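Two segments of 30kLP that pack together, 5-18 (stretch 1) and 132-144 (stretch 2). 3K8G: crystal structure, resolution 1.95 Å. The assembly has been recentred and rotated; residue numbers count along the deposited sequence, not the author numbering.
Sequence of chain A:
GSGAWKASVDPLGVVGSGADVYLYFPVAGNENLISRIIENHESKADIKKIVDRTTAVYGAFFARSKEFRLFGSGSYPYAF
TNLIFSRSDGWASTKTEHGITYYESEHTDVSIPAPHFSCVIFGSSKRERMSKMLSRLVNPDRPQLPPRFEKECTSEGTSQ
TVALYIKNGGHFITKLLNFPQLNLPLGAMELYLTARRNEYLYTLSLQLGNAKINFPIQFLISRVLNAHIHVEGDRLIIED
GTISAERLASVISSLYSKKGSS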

# COMPACT_ATOMS: atom_id res chain seq x y z
N TRP A 5 -4.83 18.99 16.72
CA TRP A 5 -4.72 17.52 16.47
C TRP A 5 -3.89 17.20 15.23
O TRP A 5 -3.41 16.07 15.06
N LYS A 6 -3.75 18.20 14.35
CA LYS A 6 -3.01 18.02 13.10
C LYS A 6 -1.51 18.23 13.29
O LYS A 6 -0.70 17.88 12.42
N ALA A 7 -1.17 18.80 14.45
CA ALA A 7 0.22 19.03 14.85
C ALA A 7 1.06 17.75 14.70
O ALA A 7 2.11 17.76 14.05
N SER A 8 0.56 16.66 15.26
CA SER A 8 1.27 15.39 15.25
C SER A 8 0.33 14.27 14.83
O SER A 8 -0.49 13.84 15.62
N VAL A 9 0.44 13.84 13.58
CA VAL A 9 -0.34 12.74 13.03
C VAL A 9 0.63 11.69 12.44
O VAL A 9 1.39 12.03 11.55
N ASP A 10 0.59 10.45 12.93
CA ASP A 10 1.34 9.35 12.30
C ASP A 10 0.39 8.63 11.34
O ASP A 10 -0.61 8.02 11.77
N PRO A 11 0.67 8.72 10.03
CA PRO A 11 -0.29 8.12 9.10
C PRO A 11 -0.50 6.62 9.30
O PRO A 11 -1.59 6.11 8.98
N LEU A 12 0.52 5.89 9.77
CA LEU A 12 0.36 4.43 10.01
C LEU A 12 -0.65 4.15 11.14
O LEU A 12 -1.38 3.18 11.08
N GLY A 13 -0.69 5.03 12.15
CA GLY A 13 -1.69 4.89 13.23
C GLY A 13 -3.08 5.21 12.75
O GLY A 13 -4.06 4.75 13.34
N VAL A 14 -3.18 6.00 11.67
CA VAL A 14 -4.49 6.35 11.10
C VAL A 14 -5.08 5.24 10.22
O VAL A 14 -6.28 4.94 10.30
N VAL A 15 -4.27 4.62 9.36
CA VAL A 15 -4.79 3.51 8.54
C VAL A 15 -5.15 2.29 9.42
O VAL A 15 -6.01 1.49 9.08
N GLY A 16 -4.47 2.15 10.55
CA GLY A 16 -4.89 1.20 11.58
C GLY A 16 -4.01 -0.01 11.76
O GLY A 16 -3.30 -0.42 10.85
N SER A 17 -4.11 -0.59 12.95
CA SER A 17 -3.52 -1.87 13.33
C SER A 17 -4.25 -3.09 12.78
O SER A 17 -5.43 -3.04 12.55
N GLY A 18 -3.53 -4.20 12.71
CA GLY A 18 -4.09 -5.51 12.41
C GLY A 18 -4.25 -5.80 10.92
O GLY A 18 -4.99 -6.71 10.55
N LYS A 132 -14.79 6.39 11.95
CA LYS A 132 -13.93 5.57 12.79
C LYS A 132 -12.45 5.74 12.42
O LYS A 132 -11.59 5.85 13.31
N MET A 133 -12.17 5.75 11.11
CA MET A 133 -10.80 6.07 10.65
C MET A 133 -10.35 7.45 11.11
O MET A 133 -9.24 7.60 11.64
N LEU A 134 -11.23 8.44 10.93
CA LEU A 134 -10.91 9.81 11.35
C LEU A 134 -10.67 9.95 12.85
O LEU A 134 -9.87 10.78 13.27
N SER A 135 -11.34 9.13 13.67
CA SER A 135 -11.11 9.17 15.13
C SER A 135 -9.63 8.85 15.50
O SER A 135 -9.15 9.23 16.59
N ARG A 136 -8.93 8.16 14.59
CA ARG A 136 -7.53 7.81 14.80
C ARG A 136 -6.58 9.00 14.52
O ARG A 136 -5.39 8.91 14.77
N LEU A 137 -7.13 10.09 13.99
CA LEU A 137 -6.40 11.37 13.97
C LEU A 137 -6.15 11.90 15.37
O LEU A 137 -5.15 12.63 15.58
N VAL A 138 -7.03 11.53 16.31
CA VAL A 138 -6.99 11.99 17.71
C VAL A 138 -6.37 10.90 18.56
O VAL A 138 -5.54 11.17 19.42
N ASN A 139 -6.80 9.65 18.32
CA ASN A 139 -6.28 8.51 19.08
C ASN A 139 -5.75 7.41 18.15
O ASN A 139 -6.49 6.47 17.81
N PRO A 140 -4.47 7.49 17.72
CA PRO A 140 -4.05 6.58 16.65
C PRO A 140 -3.83 5.14 17.14
O PRO A 140 -3.57 4.92 18.34
N ASP A 141 -3.94 4.18 16.23
CA ASP A 141 -3.51 2.81 16.52
C ASP A 141 -1.97 2.78 16.54
O ASP A 141 -1.32 3.76 16.20
N ARG A 142 -1.42 1.64 16.94
CA ARG A 142 0.03 1.49 17.10
C ARG A 142 0.51 0.20 16.41
O ARG A 142 0.97 -0.74 17.08
N PRO A 143 0.40 0.13 15.06
CA PRO A 143 0.91 -1.05 14.34
C PRO A 143 2.44 -1.18 14.51
O PRO A 143 3.13 -0.18 14.74
N GLN A 144 2.94 -2.41 14.41
CA GLN A 144 4.37 -2.71 14.45
C GLN A 144 4.88 -2.99 13.05
O GLN A 144 4.32 -3.81 12.33

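Residues that touch across the two stretches are at least 118 apart in sequence, and the contact buries 729 Å², with a short helix of stretch 1, Pro11 to Val15, set against the end of a helix in stretch 2 and the loop that follows. Along stretch 2, Lys132 stays clear of the contact, and the first residue to take part is Met133. Its CA-to-CB bond points sideways, but an extended side chain (chi1, chi2 and chi3 all t) brings its end nearer, so that CE lies 3.7 Å from Val14 CG1 and 4.2 Å from Val15 CG1. Val14 has chi1 t and Val15 chi1 m; the CA-to-CB bond of Val15 points away from stretch 2, yet its CG1 still reaches the methionine methyl. Leu134 and Ser135 make no contact, and Ser135, in rotamer p, turns its OG back to Lys132 O at 2.6 Å.

Arg136 supplies the main polar side-chain anchor. It points toward stretch 1 in an m, t, m conformation and closes a fork on one carbonyl at the end of the short helix: NE and NH2 each donate to Val14 O, both at 2.9 Å. Val14 O lies at the edge of the guanidinium, near its plane, as such a paired bond requires, while Gly16 CA sits over one face, 3.8 Å from NE. NH1 and NH2 also have partners elsewhere in the structure.

Leu137 (m, t) is the apolar counterpart, with the largest covered area of any residue here. Its CD2 packs 3.9 Å from Val14 CG2 and 4.0 Å from CG1 of Val9 (chi1 t), and its CD1 approaches Trp5 CZ3 at 3.8 Å. Trp5, in rotamer p, points toward stretch 2 and meets the leucine obliquely; it is poorly ordered, so this end of the contact is less sharply defined.

Val138 and Asn139 add little, and the chain then turns back across Gly13. A side chain there would have no room: an ideal CB would clash with Pro140 CB at 2.6 Å and with Asp141 O at 2.7 Å. The close approach lets Asp141 N donate to Gly13 O at 2.9 Å. The side chain of Asp141, chi1 m, points toward stretch 1, and its OD2 accepts from Ser17 N at 2.9 Å with a nearly straight N-H...O angle of 166°. Asp141 thus binds stretch 1 through both backbone and carboxylate.

Arg142 points away, but its backbone is linked to Ser17 (chi1 m) through water 1, which accepts from Arg142 N at 2.9 Å and hydrogen-bonds Ser17 OG at 2.7 Å. Pro143, ring pucker C-gamma endo, points toward stretch 1 and rests against Leu12 and Ser17: CG is 4.1 Å from CB of Leu12 (m, t) and 3.5 Å from Leu12 O, while CD lies 3.6 Å from Ser17 OG. Gln144 points away, and the contact ends.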

# COMPACT_ATOMS: atom_id res chain seq x y z
CB TRP A 5 -6.11 16.87 16.34
CG TRP A 5 -7.00 17.48 15.28
CD1 TRP A 5 -8.01 18.38 15.48
CD2 TRP A 5 -6.96 17.24 13.86
NE1 TRP A 5 -8.59 18.72 14.28
CE2 TRP A 5 -7.97 18.03 13.27
CE3 TRP A 5 -6.17 16.43 13.03
CZ2 TRP A 5 -8.21 18.04 11.89
CZ3 TRP A 5 -6.40 16.44 11.67
CH2 TRP A 5 -7.42 17.24 11.11
CB LYS A 6 -3.56 18.90 11.96
CG LYS A 6 -4.11 20.28 12.36
CD LYS A 6 -4.75 20.95 11.14
CE LYS A 6 -5.74 22.04 11.53
NZ LYS A 6 -6.63 22.41 10.38
CB ALA A 7 0.28 19.57 16.29
CB SER A 8 1.87 15.10 16.64
OG SER A 8 1.07 15.65 17.68
CB VAL A 9 -1.32 13.24 11.90
CG1 VAL A 9 -1.96 12.07 11.16
CG2 VAL A 9 -2.39 14.17 12.45
CB ASP A 10 1.94 8.33 13.31
CG ASP A 10 2.94 7.32 12.64
OD1 ASP A 10 2.89 7.06 11.39
OD2 ASP A 10 3.81 6.76 13.37
CB PRO A 11 0.35 8.39 7.72
CG PRO A 11 1.12 9.68 7.93
CD PRO A 11 1.74 9.45 9.32
CB LEU A 12 1.71 3.75 10.29
CG LEU A 12 2.61 3.76 9.01
CD1 LEU A 12 4.05 3.34 9.32
CD2 LEU A 12 2.01 2.93 7.87
CB VAL A 14 -4.47 7.68 10.29
CG1 VAL A 14 -5.87 7.97 9.66
CG2 VAL A 14 -3.98 8.87 11.13
CB VAL A 15 -3.88 3.13 7.33
CG1 VAL A 15 -3.69 4.38 6.42
CG2 VAL A 15 -2.50 2.60 7.80
CB SER A 17 -3.61 -2.00 14.88
OG SER A 17 -2.58 -1.23 15.40
CB LYS A 132 -14.36 4.10 12.78
CG LYS A 132 -13.54 3.23 13.69
CD LYS A 132 -14.18 1.82 13.85
CE LYS A 132 -13.39 1.03 14.90
NZ LYS A 132 -13.60 -0.41 14.70
CB MET A 133 -10.69 6.00 9.16
CG MET A 133 -9.27 6.29 8.66
SD MET A 133 -9.14 5.84 6.92
CE MET A 133 -7.38 6.36 6.63
CB LEU A 134 -11.96 10.83 10.87
CG LEU A 134 -12.03 10.99 9.35
CD1 LEU A 134 -13.13 11.96 8.97
CD2 LEU A 134 -10.67 11.43 8.75
CB SER A 135 -12.02 8.20 15.87
OG SER A 135 -11.59 6.86 15.68
CB ARG A 136 -7.16 6.54 14.03
CG ARG A 136 -7.92 5.28 14.60
CD ARG A 136 -7.31 3.91 14.12
NE ARG A 136 -7.45 3.80 12.67
CZ ARG A 136 -8.50 3.21 12.08
NH1 ARG A 136 -9.46 2.66 12.83
NH2 ARG A 136 -8.56 3.14 10.73
CB LEU A 137 -7.15 12.44 13.13
CG LEU A 137 -7.29 12.15 11.62
CD1 LEU A 137 -8.27 13.15 11.00
CD2 LEU A 137 -5.95 12.19 10.89
CB VAL A 138 -8.45 12.27 18.26
CG1 VAL A 138 -8.43 12.63 19.78
CG2 VAL A 138 -9.13 13.35 17.46
CB ASN A 139 -7.39 7.93 20.01
CG ASN A 139 -7.84 8.94 21.11
OD1 ASN A 139 -9.00 9.31 21.15
ND2 ASN A 139 -6.92 9.38 21.97
CB PRO A 140 -2.70 7.17 16.19
CG PRO A 140 -2.16 7.88 17.46
CD PRO A 140 -3.44 8.53 17.98
CB ASP A 141 -4.01 1.87 15.42
CG ASP A 141 -5.46 1.41 15.63
OD1 ASP A 141 -6.04 1.78 16.67
OD2 ASP A 141 -5.99 0.69 14.73
CB ARG A 142 0.36 1.54 18.61
CG ARG A 142 -0.41 2.74 19.33
CD ARG A 142 -0.41 2.74 20.87
NE ARG A 142 0.96 2.89 21.32
CZ ARG A 142 1.67 4.01 21.19
NH1 ARG A 142 1.11 5.12 20.69
NH2 ARG A 142 2.96 4.01 21.58
CB PRO A 143 0.58 -0.75 12.87
CG PRO A 143 0.44 0.70 12.79
CD PRO A 143 -0.14 1.14 14.12
CB GLN A 144 4.62 -3.94 15.33
CG GLN A 144 4.14 -3.80 16.77
CD GLN A 144 4.03 -5.18 17.43
OE1 GLN A 144 3.28 -6.04 16.95
NE2 GLN A 144 4.77 -5.40 18.50
O HOH W 1 -3.09 -0.52 17.96